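Local coordinates for MIP07328p (Drosophila melanogaster, PDB 6FKK), which probably acts as a membrane-anchored axon guidance cue with chemorepellent activity, engaging semaphorin receptors through extracellular domains of which the sema propeller and plexin repeat are included here, at residues W62-A67 against T102-P107; N256-V259 against F265-D268; L284-F289 against Y402-Y407. One frame throughout, in Å; residues are numbered along the deposited sequence.

Contact 1. Residues W62-A67 against T102-P107; sequences WHSTDA and TNSYKP
Ser-64 reaches with its hydroxyl into the turn 102-107, where it meets Asn-103 and Ser-104; the contact is a buried one in the sema-domain β-propeller. The turn links antiparallel strands 97-101 and 108-112 of one sheet, while 62-67 runs from strand 56-61, an outermost strand of another sheet, into helix 66-74. At the start of the turn, Thr-102 O accepts a weak hydrogen bond from Lys-106 N (3.0 Å). Asn-103 follows with positive phi, as do Ser-104 and Tyr-105, and this run of left-handed conformations curls the backbone. With CG anti to the backbone N (chi1 -175°), the Asn-103 amide extends toward Ser-64. Its OD1 accepts from Ser-64 OG at 2.8 Å, in the carbonyl plane and on a lone pair. ND2 of the same amide also donates to Asp-68 OD2 of the helix, so bonds at both ends of the amide fix its rotation. Ser-104 OG comes next, 3.0 Å from Ser-64 OG, so that the Ser-64 hydroxyl has a polar partner on each of two successive residues. The turn is closed from within at Lys-106, whose O receives Asn-103 ND2 at 2.9 Å, the donor tilted 18° from the carbonyl plane.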
loop_
_atom_site.group_PDB
_atom_site.type_symbol
_atom_site.label_atom_id
_atom_site.label_comp_id
_atom_site.label_asym_id
_atom_site.label_seq_id
_atom_site.Cartn_x
_atom_site.Cartn_y
_atom_site.Cartn_z
ATOM N N TRP A 62 5.125 1.266 26.317
ATOM C CA TRP A 62 6.180 0.257 26.306
ATOM C C TRP A 62 7.493 0.976 26.033
ATOM O O TRP A 62 7.706 1.477 24.925
ATOM C CB TRP A 62 5.894 -0.810 25.251
ATOM C CG TRP A 62 6.843 -1.968 25.242
ATOM C CD1 TRP A 62 7.943 -2.139 26.029
ATOM C CD2 TRP A 62 6.772 -3.120 24.395
ATOM N NE1 TRP A 62 8.563 -3.328 25.724
ATOM C CE2 TRP A 62 7.862 -3.949 24.724
ATOM C CE3 TRP A 62 5.892 -3.532 23.389
ATOM C CZ2 TRP A 62 8.097 -5.163 24.083
ATOM C CZ3 TRP A 62 6.126 -4.739 22.755
ATOM C CH2 TRP A 62 7.219 -5.539 23.104
ATOM N N HIS A 63 8.369 1.025 27.032
ATOM C CA HIS A 63 9.596 1.801 26.957
ATOM C C HIS A 63 10.815 0.890 26.962
ATOM O O HIS A 63 10.777 -0.227 27.485
ATOM C CB HIS A 63 9.693 2.792 28.121
ATOM C CG HIS A 63 8.662 3.874 28.074
ATOM N ND1 HIS A 63 8.908 5.111 27.519
ATOM C CD2 HIS A 63 7.378 3.903 28.504
ATOM C CE1 HIS A 63 7.822 5.857 27.613
ATOM N NE2 HIS A 63 6.879 5.147 28.206
ATOM N N SER A 64 11.899 1.387 26.372
ATOM C CA SER A 64 13.163 0.666 26.370
ATOM C C SER A 64 13.862 0.848 27.708
ATOM O O SER A 64 13.925 1.961 28.240
ATOM C CB SER A 64 14.063 1.161 25.237
ATOM O OG SER A 64 13.493 0.888 23.970
ATOM N N THR A 65 14.385 -0.248 28.251
ATOM C CA THR A 65 15.176 -0.163 29.469
ATOM C C THR A 65 16.386 0.733 29.240
ATOM O O THR A 65 16.901 0.847 28.124
ATOM C CB THR A 65 15.634 -1.553 29.910
ATOM O OG1 THR A 65 16.686 -2.003 29.048
ATOM C CG2 THR A 65 14.479 -2.538 29.839
ATOM N N ASP A 66 16.834 1.387 30.313
ATOM C CA ASP A 66 18.024 2.222 30.205
ATOM C C ASP A 66 19.232 1.408 29.766
ATOM O O ASP A 66 20.139 1.944 29.122
ATOM C CB ASP A 66 18.298 2.928 31.532
ATOM C CG ASP A 66 17.383 4.116 31.757
ATOM O OD1 ASP A 66 16.550 4.401 30.869
ATOM O OD2 ASP A 66 17.500 4.767 32.817
ATOM N N ALA A 67 19.257 0.113 30.090
ATOM C CA ALA A 67 20.298 -0.756 29.553
ATOM C C ALA A 67 20.181 -0.877 28.040
ATOM O O ALA A 67 21.191 -0.870 27.329
ATOM C CB ALA A 67 20.225 -2.134 30.211
ATOM N N THR A 102 10.644 -1.740 17.859
ATOM C CA THR A 102 12.067 -1.624 17.550
ATOM C C THR A 102 12.919 -1.786 18.802
ATOM O O THR A 102 13.959 -2.455 18.770
ATOM C CB THR A 102 12.356 -0.281 16.879
ATOM O OG1 THR A 102 12.207 0.777 17.835
ATOM C CG2 THR A 102 11.396 -0.048 15.723
ATOM N N ASN A 103 12.498 -1.175 19.913
ATOM C CA ASN A 103 13.175 -1.305 21.204
ATOM C C ASN A 103 14.649 -0.909 21.101
ATOM O O ASN A 103 15.552 -1.673 21.451
ATOM C CB ASN A 103 13.017 -2.723 21.761
ATOM C CG ASN A 103 13.606 -2.880 23.152
ATOM O OD1 ASN A 103 13.646 -1.929 23.933
ATOM N ND2 ASN A 103 14.083 -4.080 23.461
ATOM N N SER A 104 14.885 0.303 20.601
ATOM C CA SER A 104 16.226 0.880 20.518
ATOM C C SER A 104 17.185 -0.054 19.784
ATOM O O SER A 104 18.247 -0.424 20.293
ATOM C CB SER A 104 16.751 1.225 21.913
ATOM O OG SER A 104 15.838 2.054 22.610
ATOM N N TYR A 105 16.790 -0.445 18.571
ATOM C CA TYR A 105 17.567 -1.359 17.734
ATOM C C TYR A 105 17.828 -2.688 18.440
ATOM O O TYR A 105 18.878 -3.309 18.258
ATOM C CB TYR A 105 18.880 -0.715 17.278
ATOM C CG TYR A 105 18.687 0.385 16.254
ATOM C CD1 TYR A 105 18.162 1.618 16.620
ATOM C CD2 TYR A 105 19.031 0.190 14.922
ATOM C CE1 TYR A 105 17.982 2.624 15.688
ATOM C CE2 TYR A 105 18.857 1.191 13.982
ATOM C CZ TYR A 105 18.332 2.406 14.371
ATOM O OH TYR A 105 18.156 3.406 13.442
ATOM N N LYS A 106 16.872 -3.125 19.255
ATOM C CA LYS A 106 16.897 -4.445 19.888
ATOM C C LYS A 106 15.485 -5.008 19.818
ATOM O O LYS A 106 14.798 -5.142 20.836
ATOM C CB LYS A 106 17.399 -4.350 21.331
ATOM C CG LYS A 106 17.668 -5.686 22.008
ATOM C CD LYS A 106 18.091 -5.485 23.458
ATOM C CE LYS A 106 18.441 -6.805 24.131
ATOM N NZ LYS A 106 17.277 -7.729 24.210
ATOM N N PRO A 107 15.016 -5.346 18.614
ATOM C CA PRO A 107 13.587 -5.632 18.431
ATOM C C PRO A 107 13.133 -6.856 19.214
ATOM O O PRO A 107 13.824 -7.876 19.273
ATOM C CB PRO A 107 13.462 -5.852 16.918
ATOM C CG PRO A 107 14.829 -6.239 16.473
ATOM C CD PRO A 107 15.775 -5.486 17.359
#

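Contact 2. Residues N256-V259 against F265-D268. With NAG (2-acetamido-2-deoxy-beta-D-glucopyranose), chain B.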
loop_
_atom_site.group_PDB
_atom_site.type_symbol
_atom_site.label_atom_id
_atom_site.label_comp_id
_atom_site.label_asym_id
_atom_site.label_seq_id
_atom_site.Cartn_x
_atom_site.Cartn_y
_atom_site.Cartn_z
ATOM N N ASN A 256 4.522 -3.045 -13.997
ATOM C CA ASN A 256 4.631 -2.175 -15.165
ATOM C C ASN A 256 3.613 -1.049 -15.023
ATOM O O ASN A 256 2.439 -1.212 -15.368
ATOM C CB ASN A 256 4.414 -2.970 -16.452
ATOM C CG ASN A 256 4.666 -2.152 -17.709
ATOM O OD1 ASN A 256 4.547 -0.926 -17.712
ATOM N ND2 ASN A 256 5.014 -2.836 -18.792
ATOM N N CYS A 257 4.072 0.094 -14.525
ATOM C CA CYS A 257 3.273 1.312 -14.452
ATOM C C CYS A 257 3.932 2.330 -15.376
ATOM O O CYS A 257 4.885 3.010 -14.987
ATOM C CB CYS A 257 3.179 1.827 -13.019
ATOM S SG CYS A 257 2.101 3.264 -12.821
ATOM N N SER A 258 3.426 2.425 -16.604
ATOM C CA SER A 258 4.057 3.259 -17.614
ATOM C C SER A 258 3.004 3.832 -18.549
ATOM O O SER A 258 1.919 3.268 -18.713
ATOM C CB SER A 258 5.092 2.471 -18.426
ATOM O OG SER A 258 4.469 1.454 -19.191
ATOM N N VAL A 259 3.347 4.959 -19.162
ATOM C CA VAL A 259 2.519 5.579 -20.191
ATOM C C VAL A 259 2.936 4.993 -21.537
ATOM O O VAL A 259 4.100 5.159 -21.935
ATOM C CB VAL A 259 2.668 7.103 -20.191
ATOM C CG1 VAL A 259 1.858 7.709 -21.326
ATOM C CG2 VAL A 259 2.231 7.673 -18.850
ATOM N N PHE A 265 7.027 5.905 -20.972
ATOM C CA PHE A 265 7.470 6.682 -19.819
ATOM C C PHE A 265 7.138 5.892 -18.558
ATOM O O PHE A 265 5.964 5.750 -18.202
ATOM C CB PHE A 265 6.803 8.056 -19.805
ATOM C CG PHE A 265 7.343 8.987 -18.756
ATOM C CD1 PHE A 265 6.792 9.014 -17.485
ATOM C CD2 PHE A 265 8.398 9.837 -19.042
ATOM C CE1 PHE A 265 7.287 9.869 -16.518
ATOM C CE2 PHE A 265 8.897 10.694 -18.077
ATOM C CZ PHE A 265 8.339 10.710 -16.813
ATOM N N TYR A 266 8.166 5.393 -17.879
ATOM C CA TYR A 266 7.978 4.495 -16.748
ATOM C C TYR A 266 7.977 5.246 -15.423
ATOM O O TYR A 266 8.710 6.224 -15.243
ATOM C CB TYR A 266 9.074 3.427 -16.715
ATOM C CG TYR A 266 8.993 2.407 -17.824
ATOM C CD1 TYR A 266 9.570 2.650 -19.062
ATOM C CD2 TYR A 266 8.353 1.191 -17.627
ATOM C CE1 TYR A 266 9.507 1.712 -20.076
ATOM C CE2 TYR A 266 8.284 0.247 -18.634
ATOM C CZ TYR A 266 8.862 0.513 -19.856
ATOM O OH TYR A 266 8.797 -0.422 -20.863
ATOM N N PHE A 267 7.145 4.778 -14.500
ATOM C CA PHE A 267 7.197 5.156 -13.091
ATOM C C PHE A 267 7.653 3.903 -12.349
ATOM O O PHE A 267 6.847 3.013 -12.062
ATOM C CB PHE A 267 5.842 5.652 -12.594
ATOM C CG PHE A 267 5.286 6.812 -13.373
ATOM C CD1 PHE A 267 4.583 6.602 -14.548
ATOM C CD2 PHE A 267 5.443 8.112 -12.917
ATOM C CE1 PHE A 267 4.061 7.664 -15.262
ATOM C CE2 PHE A 267 4.924 9.180 -13.629
ATOM C CZ PHE A 267 4.232 8.954 -14.803
ATOM N N ASP A 268 8.949 3.828 -12.047
ATOM C CA ASP A 268 9.571 2.574 -11.643
ATOM C C ASP A 268 9.716 2.399 -10.136
ATOM O O ASP A 268 10.136 1.322 -9.700
ATOM C CB ASP A 268 10.953 2.443 -12.292
ATOM C CG ASP A 268 10.878 2.023 -13.744
ATOM O OD1 ASP A 268 9.974 1.231 -14.085
ATOM O OD2 ASP A 268 11.727 2.480 -14.541
HETATM C C1 NAG B . 5.265 -2.148 -20.029
HETATM C C2 NAG B . 6.169 -2.950 -20.957
HETATM C C3 NAG B . 6.414 -2.184 -22.259
HETATM C C4 NAG B . 5.107 -1.678 -22.868
HETATM C C5 NAG B . 4.247 -0.987 -21.813
HETATM C C6 NAG B . 2.875 -0.608 -22.319
HETATM C C7 NAG B . 7.757 -4.482 -19.875
HETATM C C8 NAG B . 9.104 -4.613 -19.228
HETATM N N2 NAG B . 7.432 -3.259 -20.304
HETATM O O3 NAG B . 7.084 -3.065 -23.154
HETATM O O4 NAG B . 5.365 -0.697 -23.869
HETATM O O5 NAG B . 4.055 -1.851 -20.689
HETATM O O6 NAG B . 2.140 -1.749 -22.738
HETATM O O7 NAG B . 7.002 -5.440 -20.001
#
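A β-hairpin of strands 251-259 and 265-279 carries an N-linked glycan here, on the Asn-256 of an Asn-Cys-Ser sequon, and the sugar touches both strands. Ser-258 and Tyr-266 form an antiparallel non-hydrogen-bonded pair, and Val-259 and Phe-265 the hydrogen-bonded pair beside it: Val-259 N donates to Phe-265 O (2.9 Å) and Phe-265 N to Val-259 O (3.2 Å). Beyond them Phe-267 N reaches Cys-257 O almost straight, with an N-H...O angle of 167°. On the face bearing Ser-258 and Tyr-266, Ser-258 CB lies over the tyrosine ring, 4.0 Å from its centroid and 27° off the normal, a CH-pi contact. Ser-258 OG, lodged between its own N and carbonyl carbon (chi1 66°), donates to Asn-256 OD1 at 2.8 Å. Asn-256 ND2 is bonded covalently to NAG C1, and NAG N2, near the plane of the Tyr-266 ring at its edge, donates to Tyr-266 OH at 3.2 Å. Val-259, on the face shared with Phe-265, brings CG2 to the edge of the Phe-267 ring at CE1 (4.0 Å). The first sugar is therefore held both through its covalent bond and by the tyrosine of the opposing strand, while the sequon serine probably restrains the linking amide from turning.

Contact 3. Residues L284-F289 against Y402-Y407; sequences LIYAVF and YYDVIY
Tyr-286 reaches from strand 282-290 to Asp-404 and Ile-406 of strand 402-410, and it is the one residue of 284-289 that touches the other segment. CB is directed at the other strand, and with CG anti to the carbonyl carbon (chi1 -65°) the ring extends toward it. Along one side of the ring CD2 lies 4.0 Å from Ile-406 CD1, and the next atom, CE2, approaches the same methyl to 3.5 Å. The methyl comes in obliquely, and the two side chains cross at about a right angle. Around the far side of the ring CE1 is 4.1 Å from Asp-404 OD2, the atom that the hydroxyl finally meets. The backbones themselves stay well apart: the nearest CA pair, Tyr-286 with Ile-406, is separated by 8.7 Å, and no backbone hydrogen bond joins the segments. This is packing between two different sheets of the sema β-propeller, side chain against side chain, with Val-391 of strand 386-396 and Leu-376 also touching the tyrosine. At the tip, Tyr-286 OH donates to Asp-404 OD2 at 2.6 Å. The carboxylate oxygen lies near the ring plane, at its edge, and receives the proton on its anti lone pair, directed away from OD1; ring and carboxylate planes are 68° apart. A phenylalanine here would keep the ring beside Ile-406 but would probably leave Asp-404 OD2 without one of its donors. Ser-279 OG of strand 265-279 also hydrogen-bonds OD2, and this pair of bonds on one oxygen is consistent with a deprotonated aspartate. Asp-404 OD1 is engaged separately, by the backbone N of Gln-394 on strand 386-396.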
loop_
_atom_site.group_PDB
_atom_site.type_symbol
_atom_site.label_atom_id
_atom_site.label_comp_id
_atom_site.label_asym_id
_atom_site.label_seq_id
_atom_site.Cartn_x
_atom_site.Cartn_y
_atom_site.Cartn_z
ATOM N N LEU A 284 -8.761 -5.687 -7.316
ATOM C CA LEU A 284 -7.798 -4.681 -7.733
ATOM C C LEU A 284 -6.885 -4.286 -6.581
ATOM O O LEU A 284 -7.266 -4.348 -5.409
ATOM C CB LEU A 284 -8.504 -3.431 -8.268
ATOM C CG LEU A 284 -8.691 -3.307 -9.781
ATOM C CD1 LEU A 284 -9.267 -4.584 -10.382
ATOM C CD2 LEU A 284 -9.578 -2.110 -10.098
ATOM N N ILE A 285 -5.670 -3.873 -6.937
ATOM C CA ILE A 285 -4.716 -3.284 -6.006
ATOM C C ILE A 285 -4.235 -1.976 -6.614
ATOM O O ILE A 285 -3.631 -1.975 -7.694
ATOM C CB ILE A 285 -3.525 -4.215 -5.716
ATOM C CG1 ILE A 285 -3.974 -5.437 -4.911
ATOM C CG2 ILE A 285 -2.433 -3.465 -4.972
ATOM C CD1 ILE A 285 -2.834 -6.346 -4.501
ATOM N N TYR A 286 -4.516 -0.866 -5.937
ATOM C CA TYR A 286 -4.074 0.445 -6.387
ATOM C C TYR A 286 -2.736 0.787 -5.745
ATOM O O TYR A 286 -2.539 0.578 -4.545
ATOM C CB TYR A 286 -5.111 1.514 -6.041
ATOM C CG TYR A 286 -6.437 1.347 -6.751
ATOM C CD1 TYR A 286 -7.397 0.465 -6.276
ATOM C CD2 TYR A 286 -6.733 2.082 -7.891
ATOM C CE1 TYR A 286 -8.611 0.315 -6.917
ATOM C CE2 TYR A 286 -7.944 1.937 -8.539
ATOM C CZ TYR A 286 -8.878 1.054 -8.048
ATOM O OH TYR A 286 -10.086 0.908 -8.691
ATOM N N ALA A 287 -1.821 1.316 -6.553
ATOM C CA ALA A 287 -0.478 1.623 -6.088
ATOM C C ALA A 287 -0.050 2.992 -6.591
ATOM O O ALA A 287 -0.539 3.484 -7.611
ATOM C CB ALA A 287 0.531 0.562 -6.539
ATOM N N VAL A 288 0.882 3.598 -5.858
ATOM C CA VAL A 288 1.438 4.904 -6.184
ATOM C C VAL A 288 2.890 4.723 -6.600
ATOM O O VAL A 288 3.668 4.073 -5.892
ATOM C CB VAL A 288 1.325 5.871 -4.993
ATOM C CG1 VAL A 288 2.144 7.119 -5.250
ATOM C CG2 VAL A 288 -0.128 6.225 -4.748
ATOM N N PHE A 289 3.252 5.297 -7.744
ATOM C CA PHE A 289 4.598 5.197 -8.289
ATOM C C PHE A 289 5.174 6.587 -8.523
ATOM O O PHE A 289 4.450 7.514 -8.899
ATOM C CB PHE A 289 4.610 4.420 -9.611
ATOM C CG PHE A 289 4.187 2.985 -9.487
ATOM C CD1 PHE A 289 2.847 2.646 -9.409
ATOM C CD2 PHE A 289 5.132 1.972 -9.480
ATOM C CE1 PHE A 289 2.457 1.326 -9.307
ATOM C CE2 PHE A 289 4.748 0.648 -9.379
ATOM C CZ PHE A 289 3.409 0.325 -9.291
ATOM N N TYR A 402 -21.226 2.426 -11.178
ATOM C CA TYR A 402 -20.400 2.336 -9.981
ATOM C C TYR A 402 -18.975 2.760 -10.309
ATOM O O TYR A 402 -18.384 2.272 -11.277
ATOM C CB TYR A 402 -20.425 0.916 -9.411
ATOM C CG TYR A 402 -21.799 0.494 -8.946
ATOM C CD1 TYR A 402 -22.719 -0.050 -9.834
ATOM C CD2 TYR A 402 -22.184 0.655 -7.623
ATOM C CE1 TYR A 402 -23.980 -0.430 -9.414
ATOM C CE2 TYR A 402 -23.440 0.277 -7.193
ATOM C CZ TYR A 402 -24.335 -0.263 -8.093
ATOM O OH TYR A 402 -25.590 -0.637 -7.671
ATOM N N TYR A 403 -18.437 3.678 -9.508
ATOM C CA TYR A 403 -17.092 4.201 -9.699
ATOM C C TYR A 403 -16.300 4.069 -8.407
ATOM O O TYR A 403 -16.840 4.265 -7.315
ATOM C CB TYR A 403 -17.117 5.672 -10.130
ATOM C CG TYR A 403 -17.915 5.942 -11.384
ATOM C CD1 TYR A 403 -17.319 5.886 -12.636
ATOM C CD2 TYR A 403 -19.263 6.264 -11.314
ATOM C CE1 TYR A 403 -18.047 6.138 -13.786
ATOM C CE2 TYR A 403 -19.998 6.518 -12.456
ATOM C CZ TYR A 403 -19.386 6.453 -13.688
ATOM O OH TYR A 403 -20.119 6.704 -14.824
ATOM N N ASP A 404 -15.018 3.738 -8.537
ATOM C CA ASP A 404 -14.109 3.763 -7.400
ATOM C C ASP A 404 -13.585 5.182 -7.211
ATOM O O ASP A 404 -12.929 5.731 -8.102
ATOM C CB ASP A 404 -12.949 2.793 -7.615
ATOM C CG ASP A 404 -13.383 1.343 -7.561
ATOM O OD1 ASP A 404 -14.549 1.089 -7.195
ATOM O OD2 ASP A 404 -12.560 0.459 -7.882
ATOM N N VAL A 405 -13.879 5.782 -6.063
ATOM C CA VAL A 405 -13.323 7.088 -5.725
ATOM C C VAL A 405 -11.946 6.868 -5.113
ATOM O O VAL A 405 -11.817 6.241 -4.057
ATOM C CB VAL A 405 -14.241 7.858 -4.766
ATOM C CG1 VAL A 405 -13.675 9.245 -4.496
ATOM C CG2 VAL A 405 -15.637 7.953 -5.352
ATOM N N ILE A 406 -10.916 7.376 -5.781
ATOM C CA ILE A 406 -9.531 7.118 -5.409
ATOM C C ILE A 406 -8.970 8.340 -4.697
ATOM O O ILE A 406 -9.084 9.468 -5.193
ATOM C CB ILE A 406 -8.685 6.761 -6.642
ATOM C CG1 ILE A 406 -9.262 5.521 -7.327
ATOM C CG2 ILE A 406 -7.238 6.535 -6.245
ATOM C CD1 ILE A 406 -8.798 5.340 -8.751
ATOM N N TYR A 407 -8.360 8.115 -3.538
ATOM C CA TYR A 407 -7.751 9.168 -2.741
ATOM C C TYR A 407 -6.238 8.997 -2.748
ATOM O O TYR A 407 -5.729 7.882 -2.593
ATOM C CB TYR A 407 -8.273 9.141 -1.302
ATOM C CG TYR A 407 -9.763 9.378 -1.177
ATOM C CD1 TYR A 407 -10.673 8.373 -1.471
ATOM C CD2 TYR A 407 -10.259 10.605 -0.757
ATOM C CE1 TYR A 407 -12.034 8.585 -1.357
ATOM C CE2 TYR A 407 -11.618 10.824 -0.637
ATOM C CZ TYR A 407 -12.501 9.811 -0.941
ATOM O OH TYR A 407 -13.856 10.023 -0.825
#

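In the fold
Along the chain the three contacts come in series, each closing before the next opens, and all lie within the sema domain. Contact 1 is remote: its centre is 41 Å from that of contact 2 and 38 Å from that of contact 3, and contacts 1 and 2 fall on opposite sides of the chain's centre. Contacts 2 and 3 are 16 Å apart, centre to centre, and touch, because strands 265-279 and 282-290 are neighbours in one sheet; Phe-289 packs against Phe-267 and Cys-257, whose disulfide partner is Cys-302. Contact 3 joins this sheet to the one containing strand 402-410, so the sheet of the glycan-bearing hairpin also packs on another sheet of the propeller.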